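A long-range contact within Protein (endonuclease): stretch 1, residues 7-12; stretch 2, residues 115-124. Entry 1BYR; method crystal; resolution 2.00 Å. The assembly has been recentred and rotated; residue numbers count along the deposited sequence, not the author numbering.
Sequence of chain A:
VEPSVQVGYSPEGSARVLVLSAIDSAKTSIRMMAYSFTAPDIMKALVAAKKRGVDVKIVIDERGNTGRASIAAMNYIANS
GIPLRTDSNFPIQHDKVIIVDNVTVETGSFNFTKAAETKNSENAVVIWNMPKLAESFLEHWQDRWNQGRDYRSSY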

# COMPACT_ATOMS: atom_id res chain seq x y z
N VAL A 7 0.71 12.37 -3.91
CA VAL A 7 -0.09 11.51 -3.04
C VAL A 7 -1.55 11.93 -3.14
O VAL A 7 -1.87 13.09 -3.39
CB VAL A 7 0.31 11.60 -1.53
CG1 VAL A 7 -0.36 10.48 -0.74
CG2 VAL A 7 1.80 11.48 -1.37
N GLY A 8 -2.42 10.95 -2.92
CA GLY A 8 -3.85 11.18 -2.93
C GLY A 8 -4.44 10.28 -1.86
O GLY A 8 -3.82 9.28 -1.50
N TYR A 9 -5.62 10.62 -1.34
CA TYR A 9 -6.23 9.82 -0.28
C TYR A 9 -7.69 9.50 -0.54
O TYR A 9 -8.36 10.16 -1.34
CB TYR A 9 -6.12 10.57 1.05
CG TYR A 9 -4.74 11.11 1.35
CD1 TYR A 9 -3.71 10.25 1.74
CD2 TYR A 9 -4.46 12.48 1.24
CE1 TYR A 9 -2.44 10.74 2.02
CE2 TYR A 9 -3.17 12.97 1.51
CZ TYR A 9 -2.18 12.10 1.90
OH TYR A 9 -0.90 12.57 2.15
N SER A 10 -8.18 8.46 0.13
CA SER A 10 -9.58 8.06 0.06
C SER A 10 -10.06 8.15 1.50
O SER A 10 -9.26 8.00 2.43
CB SER A 10 -9.72 6.63 -0.47
OG SER A 10 -9.33 6.53 -1.82
N PRO A 11 -11.36 8.41 1.73
CA PRO A 11 -12.41 8.65 0.74
C PRO A 11 -12.45 10.07 0.17
O PRO A 11 -13.40 10.44 -0.51
CB PRO A 11 -13.68 8.32 1.52
CG PRO A 11 -13.36 8.78 2.91
CD PRO A 11 -11.88 8.47 3.10
N GLU A 12 -11.42 10.87 0.44
CA GLU A 12 -11.35 12.25 -0.05
C GLU A 12 -11.61 12.36 -1.56
O GLU A 12 -12.30 13.27 -2.04
CB GLU A 12 -9.99 12.86 0.28
CG GLU A 12 -9.89 13.48 1.69
CD GLU A 12 -9.65 12.44 2.80
OE1 GLU A 12 -9.72 11.22 2.54
OE2 GLU A 12 -9.40 12.87 3.94
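Stretch 2 (115-124) AAETKNSENA

Antiparallel β pairing joins segments far apart in sequence through backbone atoms first, and the ends of such a pair can be held by other kinds of contact. The contact between residues 7-12 and 115-124 of this endonuclease, which buries 439 Å² with both sides summed, is a compact example. Stretch 1 is a strand through Ser-10 that then breaks into a loop. Stretch 2 arrives as the last turn of a helix, passes through a short connection, and becomes a strand at Glu-122. The two strands run in opposite senses, their N-to-C directions 157° apart and their axes 4.5 Å apart at closest approach, so that the helix end of stretch 2 meets the loop end of stretch 1.

Val-7 CA lies 3.3 Å from Ala-124 O in a CA-H...O contact; its CA-to-CB bond points sideways, yet Val-7 CG1 still comes to 3.4 Å from Ala-124 O. The same carbonyl is engaged more firmly by Gly-8, which forms a hydrogen-bonded pair with Ala-124. Gly-8 N donates to Ala-124 O at 2.9 Å, and Ala-124 N returns a bond to Gly-8 O, also at 2.9 Å. The CA atoms of Gly-8 and Ala-124 stand 5.4 Å apart. Gly-8 O additionally receives a CA-H...O contact from Asn-123 CA at 3.4 Å, a typical supplement to the regular ladder.

Tyr-9 faces Asn-123 in the alternate, non-hydrogen-bonded type of pair, and the backbones draw closer there, with 4.4 Å between the CA of Tyr-9 and the CA of Asn-123. Both side chains lie on the same face of the sheet, opposite to that of Ser-10 and Glu-122. With chi1 in the m well, the tyrosine ring presents its edge to the neighbouring strand, and its CD1 comes to 3.7 Å from Asn-123 CB.

Ser-10 restores the hydrogen-bonded register. Its N donates to Glu-122 O at 3.1 Å and its O accepts from Glu-122 N at 3.0 Å; on the shared face, Ser-10 CB packs 3.7 Å from Glu-122 CG. Ser-10 also reaches beyond the ladder to the helix: its OG, placed by an m rotamer, donates to Ala-116 O at 2.6 Å. Water 1 extends this link, donating to Ser-10 OG at 2.8 Å and to Glu-117 O at 3.0 Å. One serine thus ties the strand to both segments of secondary structure in stretch 2.

The ladder ends with the Ser-10 and Glu-122 pair, and Pro-11, which follows, has no hydrogen on its nitrogen to give. Pro-11 N lies 3.0 Å from Asn-120 O without a hydrogen bond. The peptide bond before Pro-11 is cis. The CA-to-CB bond of Pro-11 points toward stretch 2, and Pro-11 CB rests 3.4 Å from Thr-118 O. Hydrogen bonding thus gives way to packing against the end of the helix. Glu-12 then leaves the interface, its CA-to-CB bond directed away.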

# COMPACT_ATOMS: atom_id res chain seq x y z
N ALA A 115 -14.84 0.37 -3.12
CA ALA A 115 -14.71 0.64 -1.69
C ALA A 115 -13.43 1.43 -1.43
O ALA A 115 -13.42 2.34 -0.60
CB ALA A 115 -14.71 -0.67 -0.91
N ALA A 116 -12.37 1.11 -2.15
CA ALA A 116 -11.09 1.81 -2.00
C ALA A 116 -11.14 3.27 -2.44
O ALA A 116 -10.43 4.13 -1.91
CB ALA A 116 -10.01 1.08 -2.79
N GLU A 117 -11.98 3.54 -3.44
CA GLU A 117 -12.13 4.89 -4.00
C GLU A 117 -13.06 5.81 -3.23
O GLU A 117 -12.81 7.01 -3.11
CB GLU A 117 -12.68 4.80 -5.43
CG GLU A 117 -11.94 3.84 -6.35
CD GLU A 117 -12.50 3.80 -7.78
OE1 GLU A 117 -13.73 3.71 -7.95
OE2 GLU A 117 -11.69 3.85 -8.74
N THR A 118 -14.11 5.23 -2.68
CA THR A 118 -15.17 6.00 -2.05
C THR A 118 -15.53 5.79 -0.57
O THR A 118 -16.24 6.60 0.01
CB THR A 118 -16.44 5.78 -2.93
OG1 THR A 118 -16.57 6.85 -3.87
CG2 THR A 118 -17.66 5.61 -2.09
N LYS A 119 -15.04 4.72 0.04
CA LYS A 119 -15.42 4.44 1.43
C LYS A 119 -14.29 4.34 2.46
O LYS A 119 -14.37 4.92 3.53
CB LYS A 119 -16.23 3.13 1.49
CG LYS A 119 -17.27 2.96 0.38
CD LYS A 119 -18.66 3.37 0.84
CE LYS A 119 -19.64 3.52 -0.33
NZ LYS A 119 -19.79 2.25 -1.12
N ASN A 120 -13.25 3.58 2.13
CA ASN A 120 -12.13 3.38 3.03
C ASN A 120 -11.16 4.54 3.11
O ASN A 120 -11.14 5.42 2.25
CB ASN A 120 -11.33 2.16 2.58
CG ASN A 120 -12.16 0.89 2.60
OD1 ASN A 120 -13.18 0.81 3.26
ND2 ASN A 120 -11.70 -0.10 1.86
N SER A 121 -10.37 4.56 4.18
CA SER A 121 -9.32 5.55 4.29
C SER A 121 -8.17 4.82 3.60
O SER A 121 -7.88 3.65 3.90
CB SER A 121 -8.96 5.86 5.74
OG SER A 121 -7.88 6.77 5.78
N GLU A 122 -7.56 5.49 2.63
CA GLU A 122 -6.45 4.92 1.86
C GLU A 122 -5.50 6.02 1.46
O GLU A 122 -5.80 7.20 1.58
CB GLU A 122 -6.93 4.28 0.54
CG GLU A 122 -8.16 3.43 0.60
CD GLU A 122 -7.85 1.97 0.84
OE1 GLU A 122 -6.68 1.65 1.10
OE2 GLU A 122 -8.79 1.16 0.77
N ASN A 123 -4.35 5.60 0.95
CA ASN A 123 -3.38 6.53 0.42
C ASN A 123 -2.81 5.87 -0.82
O ASN A 123 -2.67 4.64 -0.88
CB ASN A 123 -2.25 6.82 1.42
CG ASN A 123 -1.33 5.63 1.63
OD1 ASN A 123 -1.62 4.73 2.42
ND2 ASN A 123 -0.22 5.61 0.91
N ALA A 124 -2.55 6.67 -1.85
CA ALA A 124 -1.93 6.18 -3.07
C ALA A 124 -0.83 7.17 -3.38
O ALA A 124 -1.04 8.38 -3.27
CB ALA A 124 -2.95 6.13 -4.25
O HOH W 1 -10.28 8.48 -3.59